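Local coordinates for DNA helicase assembly protein (Enterobacteria phage T4, PDB 1C1K), which loads the replicative helicase onto forked DNA covered by single-stranded DNA-binding protein during phage replication, recombination and repair, at residues S18-K21 with L22-I26; M25-Q28 with H29-K33. All coordinates share one frame; numbering follows the deposited sequence.

Contact 1 (S18-K21 with L22-I26); sequences SVYK and LYLMI
Tyr20 and Leu24, one helical turn apart, run side by side and point the same way. Starting at CB, the tyrosine swings CG away from its own backbone N (chi1 163°), which carries the ring out alongside Leu24. Farther out, CE2 comes within 4.2 Å of Leu24 CD2 and CZ within 4.0 Å of the same methyl, which sits oblique to the ring. At the tip, Tyr20 OH lies 3.6 Å from Leu24 CD2, the closest approach between the two side chains. Phe59 meets the Tyr20 ring edge-to-face, and Tyr50 meets it with the planes inclined.

The backbone carries its own series of i to i+4 hydrogen bonds. Leu24 N donates to Tyr20 O over 2.9 Å in a fairly straight bond (166° at the hydrogen), and the same oxygen lies at the edge of the Tyr23 ring, near its plane. Equivalent bonds join Leu22 N to Ser18 O, Tyr23 N to Val19 O and Met25 N to Lys21 O. On the buried side, Val19 and Leu22 pack on Leu71 of helix 68-81. The whole is a regular alpha-helix with an i to i+4 tyrosine-leucine pair, set in a largely alpha-helical fold where helix 16-30 packs against helices 56-65 and 68-81.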
ATOM      1  N   SER A  18     -14.407 -18.607  -3.347  1.00  3.85           N
ATOM      2  CA  SER A  18     -13.352 -18.010  -4.156  1.00  4.00           C
ATOM      3  C   SER A  18     -13.018 -16.613  -3.647  1.00  3.82           C
ATOM      4  O   SER A  18     -11.853 -16.198  -3.682  1.00  3.23           O
ATOM      5  CB  SER A  18     -13.767 -17.963  -5.632  1.00  3.63           C
ATOM      6  OG  SER A  18     -13.900 -19.283  -6.147  1.00  4.82           O
ATOM      7  N   VAL A  19     -14.031 -15.886  -3.175  1.00  2.95           N
ATOM      8  CA  VAL A  19     -13.802 -14.548  -2.637  1.00  2.56           C
ATOM      9  C   VAL A  19     -12.951 -14.706  -1.373  1.00  3.36           C
ATOM     10  O   VAL A  19     -12.023 -13.931  -1.131  1.00  3.07           O
ATOM     11  CB  VAL A  19     -15.136 -13.840  -2.286  1.00  2.05           C
ATOM     12  CG1 VAL A  19     -14.865 -12.538  -1.539  1.00  2.40           C
ATOM     13  CG2 VAL A  19     -15.911 -13.545  -3.556  1.00  2.00           C
ATOM     14  N   TYR A  20     -13.259 -15.722  -0.573  1.00  2.00           N
ATOM     15  CA  TYR A  20     -12.496 -15.966   0.643  1.00  3.03           C
ATOM     16  C   TYR A  20     -11.040 -16.275   0.292  1.00  3.05           C
ATOM     17  O   TYR A  20     -10.128 -15.781   0.949  1.00  3.14           O
ATOM     18  CB  TYR A  20     -13.088 -17.134   1.430  1.00  2.99           C
ATOM     19  CG  TYR A  20     -12.135 -17.698   2.473  1.00  4.88           C
ATOM     20  CD1 TYR A  20     -11.970 -17.068   3.706  1.00  7.30           C
ATOM     21  CD2 TYR A  20     -11.407 -18.865   2.222  1.00  5.04           C
ATOM     22  CE1 TYR A  20     -11.102 -17.590   4.667  1.00  8.30           C
ATOM     23  CE2 TYR A  20     -10.544 -19.391   3.169  1.00  7.61           C
ATOM     24  CZ  TYR A  20     -10.397 -18.752   4.390  1.00  8.17           C
ATOM     25  OH  TYR A  20      -9.557 -19.290   5.346  1.00  9.54           O
ATOM     26  N   LYS A  21     -10.830 -17.095  -0.736  1.00  3.53           N
ATOM     27  CA  LYS A  21      -9.481 -17.459  -1.172  1.00  3.96           C
ATOM     28  C   LYS A  21      -8.713 -16.224  -1.625  1.00  4.25           C
ATOM     29  O   LYS A  21      -7.518 -16.080  -1.334  1.00  4.67           O
ATOM     30  CB  LYS A  21      -9.547 -18.463  -2.321  1.00  6.52           C
ATOM     31  CG  LYS A  21     -10.025 -19.846  -1.900  1.00  9.52           C
ATOM     32  CD  LYS A  21      -9.898 -20.842  -3.035  1.00 13.67           C
ATOM     33  CE  LYS A  21     -10.410 -22.206  -2.613  1.00 17.50           C
ATOM     34  NZ  LYS A  21     -10.698 -23.081  -3.789  1.00 22.40           N
ATOM     35  N   LEU A  22      -9.392 -15.340  -2.352  1.00  3.21           N
ATOM     36  CA  LEU A  22      -8.757 -14.112  -2.824  1.00  3.63           C
ATOM     37  C   LEU A  22      -8.328 -13.256  -1.625  1.00  3.63           C
ATOM     38  O   LEU A  22      -7.212 -12.744  -1.583  1.00  3.75           O
ATOM     39  CB  LEU A  22      -9.720 -13.323  -3.714  1.00  3.87           C
ATOM     40  CG  LEU A  22      -9.182 -11.999  -4.274  1.00  4.80           C
ATOM     41  CD1 LEU A  22      -8.145 -12.276  -5.363  1.00  5.07           C
ATOM     42  CD2 LEU A  22     -10.337 -11.168  -4.839  1.00  4.85           C
ATOM     43  N   TYR A  23      -9.220 -13.104  -0.653  1.00  3.22           N
ATOM     44  CA  TYR A  23      -8.907 -12.324   0.535  1.00  3.31           C
ATOM     45  C   TYR A  23      -7.699 -12.908   1.264  1.00  4.56           C
ATOM     46  O   TYR A  23      -6.770 -12.181   1.624  1.00  4.41           O
ATOM     47  CB  TYR A  23     -10.104 -12.299   1.489  1.00  4.11           C
ATOM     48  CG  TYR A  23      -9.727 -11.984   2.920  1.00  5.22           C
ATOM     49  CD1 TYR A  23      -9.238 -10.728   3.274  1.00  7.62           C
ATOM     50  CD2 TYR A  23      -9.846 -12.945   3.919  1.00  8.23           C
ATOM     51  CE1 TYR A  23      -8.878 -10.440   4.594  1.00  9.60           C
ATOM     52  CE2 TYR A  23      -9.490 -12.669   5.235  1.00  9.21           C
ATOM     53  CZ  TYR A  23      -9.007 -11.417   5.564  1.00 10.60           C
ATOM     54  OH  TYR A  23      -8.648 -11.149   6.867  1.00 14.70           O
ATOM     55  N   LEU A  24      -7.717 -14.222   1.482  1.00  4.59           N
ATOM     56  CA  LEU A  24      -6.632 -14.893   2.192  1.00  5.01           C
ATOM     57  C   LEU A  24      -5.291 -14.752   1.489  1.00  4.91           C
ATOM     58  O   LEU A  24      -4.270 -14.527   2.136  1.00  6.36           O
ATOM     59  CB  LEU A  24      -6.952 -16.382   2.395  1.00  6.53           C
ATOM     60  CG  LEU A  24      -6.160 -17.052   3.527  1.00  8.45           C
ATOM     61  CD1 LEU A  24      -6.497 -16.400   4.856  1.00 11.07           C
ATOM     62  CD2 LEU A  24      -6.493 -18.538   3.587  1.00  8.97           C
ATOM     63  N   MET A  25      -5.282 -14.888   0.169  1.00  5.10           N
ATOM     64  CA  MET A  25      -4.036 -14.760  -0.568  1.00  5.29           C
ATOM     65  C   MET A  25      -3.501 -13.333  -0.477  1.00  5.22           C
ATOM     66  O   MET A  25      -2.304 -13.138  -0.323  1.00  4.75           O
ATOM     67  CB  MET A  25      -4.226 -15.182  -2.027  1.00  7.24           C
ATOM     68  CG  MET A  25      -4.934 -14.183  -2.925  1.00  9.74           C
ATOM     69  SD  MET A  25      -4.860 -14.709  -4.661  1.00 14.48           S
ATOM     70  CE  MET A  25      -3.293 -15.520  -4.694  1.00  4.18           C
ATOM     71  N   ILE A  26      -4.380 -12.336  -0.555  1.00  4.06           N
ATOM     72  CA  ILE A  26      -3.932 -10.950  -0.466  1.00  4.51           C
ATOM     73  C   ILE A  26      -3.495 -10.631   0.962  1.00  4.80           C
ATOM     74  O   ILE A  26      -2.532  -9.896   1.177  1.00  5.11           O
ATOM     75  CB  ILE A  26      -5.047  -9.972  -0.934  1.00  3.96           C
ATOM     76  CG1 ILE A  26      -5.294 -10.179  -2.432  1.00  4.82           C
ATOM     77  CG2 ILE A  26      -4.632  -8.505  -0.661  1.00  5.26           C
ATOM     78  CD1 ILE A  26      -6.537  -9.481  -2.976  1.00  5.53           C
TER

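Contact 2 (M25-Q28 with H29-K33); sequences MIKQ and HMNGK
Met25 O takes the N-H of His29 N over 3.0 Å, beginning the last turns of helix 16-30, which ends in a Schellman motif. His29 CB lies 3.3 Å from Met25 O. Beyond CB, the imidazole is held at both nitrogens from outside: ND1 is hydrogen-bonded to Val36 N and NE2 to Ala192 O, so the ring's rotation is fixed and the helix end is tied to helix 181-196.

Ile26 O receives Met30 N at 2.9 Å. Met30 CG stands close to the same Ile26 O and 4.3 Å from the methyl Ile26 CG2, a loose apolar touch. The methionine then folds at chi2 (-52°) and chi3, and its SD lies in the plane of the His29 ring, at the edge. Both Ile26 and Met30 rest on Leu79 of helix 68-81.

Lys27 contributes mainly its carbonyl: the Asn31 side chain leans over it, with Asn31 CG 3.5 Å from Lys27 O.

Gln28 closes the helix. Gln28 CB lies 4.2 Å from Lys33 CB, a loose touch; the chain is extended beyond CG, and the side chain touches Met43. Gly32, with phi 73°, turns the backbone so that Lys33 N can point back into the last turn, and Gly32 N itself is hydrogen-bonded to His29 O. Gln28 O accepts two donors, from opposite faces of its carbonyl plane. Lys33 N makes the straighter bond to Gln28 O, at 2.8 Å and tilted 27° from the plane; the bond from Asn31 N to Gln28 O, at 3.1 Å, is bent and comes from above the plane.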
ATOM      1  N   MET A  25      -5.282 -14.888   0.169  1.00  5.10           N
ATOM      2  CA  MET A  25      -4.036 -14.760  -0.568  1.00  5.29           C
ATOM      3  C   MET A  25      -3.501 -13.333  -0.477  1.00  5.22           C
ATOM      4  O   MET A  25      -2.304 -13.138  -0.323  1.00  4.75           O
ATOM      5  CB  MET A  25      -4.226 -15.182  -2.027  1.00  7.24           C
ATOM      6  CG  MET A  25      -4.934 -14.183  -2.925  1.00  9.74           C
ATOM      7  SD  MET A  25      -4.860 -14.709  -4.661  1.00 14.48           S
ATOM      8  CE  MET A  25      -3.293 -15.520  -4.694  1.00  4.18           C
ATOM      9  N   ILE A  26      -4.380 -12.336  -0.555  1.00  4.06           N
ATOM     10  CA  ILE A  26      -3.932 -10.950  -0.466  1.00  4.51           C
ATOM     11  C   ILE A  26      -3.495 -10.631   0.962  1.00  4.80           C
ATOM     12  O   ILE A  26      -2.532  -9.896   1.177  1.00  5.11           O
ATOM     13  CB  ILE A  26      -5.047  -9.972  -0.934  1.00  3.96           C
ATOM     14  CG1 ILE A  26      -5.294 -10.179  -2.432  1.00  4.82           C
ATOM     15  CG2 ILE A  26      -4.632  -8.505  -0.661  1.00  5.26           C
ATOM     16  CD1 ILE A  26      -6.537  -9.481  -2.976  1.00  5.53           C
ATOM     17  N   LYS A  27      -4.189 -11.206   1.938  1.00  4.76           N
ATOM     18  CA  LYS A  27      -3.846 -10.987   3.339  1.00  6.48           C
ATOM     19  C   LYS A  27      -2.444 -11.521   3.613  1.00  6.87           C
ATOM     20  O   LYS A  27      -1.618 -10.850   4.232  1.00  6.69           O
ATOM     21  CB  LYS A  27      -4.848 -11.696   4.251  1.00  7.92           C
ATOM     22  CG  LYS A  27      -4.608 -11.469   5.738  1.00  9.93           C
ATOM     23  CD  LYS A  27      -5.422 -12.448   6.570  1.00 13.28           C
ATOM     24  CE  LYS A  27      -5.342 -12.119   8.047  1.00 15.47           C
ATOM     25  NZ  LYS A  27      -5.602 -13.331   8.865  1.00 20.99           N
ATOM     26  N   GLN A  28      -2.171 -12.730   3.139  1.00  7.47           N
ATOM     27  CA  GLN A  28      -0.866 -13.335   3.355  1.00  7.24           C
ATOM     28  C   GLN A  28       0.214 -12.572   2.593  1.00  7.33           C
ATOM     29  O   GLN A  28       1.337 -12.421   3.067  1.00  6.05           O
ATOM     30  CB  GLN A  28      -0.909 -14.805   2.938  1.00 10.83           C
ATOM     31  CG  GLN A  28      -1.755 -15.642   3.888  1.00 15.98           C
ATOM     32  CD  GLN A  28      -2.028 -17.037   3.371  1.00 21.16           C
ATOM     33  OE1 GLN A  28      -2.919 -17.735   3.870  1.00 25.63           O
ATOM     34  NE2 GLN A  28      -1.264 -17.457   2.368  1.00 23.61           N
ATOM     35  N   HIS A  29      -0.138 -12.072   1.415  1.00  5.91           N
ATOM     36  CA  HIS A  29       0.803 -11.310   0.613  1.00  5.60           C
ATOM     37  C   HIS A  29       1.204 -10.044   1.375  1.00  6.61           C
ATOM     38  O   HIS A  29       2.386  -9.713   1.471  1.00  6.22           O
ATOM     39  CB  HIS A  29       0.163 -10.924  -0.724  1.00  5.23           C
ATOM     40  CG  HIS A  29       1.026 -10.040  -1.566  1.00  4.20           C
ATOM     41  ND1 HIS A  29       1.807 -10.526  -2.591  1.00  4.78           N
ATOM     42  CD2 HIS A  29       1.244  -8.702  -1.525  1.00  4.86           C
ATOM     43  CE1 HIS A  29       2.468  -9.525  -3.147  1.00  5.69           C
ATOM     44  NE2 HIS A  29       2.145  -8.410  -2.519  1.00  4.86           N
ATOM     45  N   MET A  30       0.212  -9.348   1.925  1.00  6.30           N
ATOM     46  CA  MET A  30       0.463  -8.114   2.660  1.00  6.59           C
ATOM     47  C   MET A  30       1.209  -8.334   3.978  1.00  7.73           C
ATOM     48  O   MET A  30       1.699  -7.375   4.584  1.00  8.71           O
ATOM     49  CB  MET A  30      -0.855  -7.379   2.902  1.00  6.83           C
ATOM     50  CG  MET A  30      -1.457  -6.782   1.624  1.00  6.82           C
ATOM     51  SD  MET A  30      -0.303  -5.736   0.667  1.00  6.50           S
ATOM     52  CE  MET A  30       0.265  -4.642   1.958  1.00 11.42           C
ATOM     53  N   ASN A  31       1.304  -9.595   4.404  1.00  7.17           N
ATOM     54  CA  ASN A  31       2.012  -9.967   5.631  1.00  8.76           C
ATOM     55  C   ASN A  31       3.389 -10.531   5.275  1.00  8.79           C
ATOM     56  O   ASN A  31       4.142 -10.954   6.158  1.00  8.48           O
ATOM     57  CB  ASN A  31       1.238 -11.041   6.399  1.00 10.72           C
ATOM     58  CG  ASN A  31       0.137 -10.467   7.261  1.00 12.82           C
ATOM     59  OD1 ASN A  31      -0.831 -11.158   7.583  1.00 16.50           O
ATOM     60  ND2 ASN A  31       0.276  -9.205   7.646  1.00 12.74           N
ATOM     61  N   GLY A  32       3.700 -10.544   3.981  1.00  8.62           N
ATOM     62  CA  GLY A  32       4.977 -11.058   3.509  1.00  9.78           C
ATOM     63  C   GLY A  32       5.085 -12.574   3.580  1.00 11.38           C
ATOM     64  O   GLY A  32       6.184 -13.117   3.653  1.00 12.35           O
ATOM     65  N   LYS A  33       3.948 -13.260   3.547  1.00 11.26           N
ATOM     66  CA  LYS A  33       3.920 -14.717   3.630  1.00 13.82           C
ATOM     67  C   LYS A  33       3.620 -15.378   2.290  1.00 14.62           C
ATOM     68  O   LYS A  33       3.725 -16.598   2.150  1.00 15.64           O
ATOM     69  CB  LYS A  33       2.875 -15.154   4.652  1.00 15.02           C
ATOM     70  CG  LYS A  33       3.274 -14.866   6.081  1.00 20.04           C
ATOM     71  CD  LYS A  33       2.210 -15.337   7.053  1.00 22.61           C
ATOM     72  CE  LYS A  33       1.773 -14.212   7.969  1.00 23.75           C
ATOM     73  NZ  LYS A  33       1.082 -14.740   9.177  1.00 25.94           N
TER

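How the contacts relate
Contacts 1 and 2 are successive lengths of helix 16-30, with centres about 10 Å apart, and they share Met25 and Ile26. Met25 serves both: its N donates in contact 1 and its O accepts in contact 2. In contact 1 the i to i+4 series runs on as plain helix; in contact 2 it breaks off at the C-terminal end. Helix 68-81 lies along both contacts, and the shared Ile26 packs on its Leu79. The centre of contact 1 is about 17 Å from the centre of the chain and that of contact 2 about 12 Å, so the helix approaches the middle as it ends beside helix 181-196.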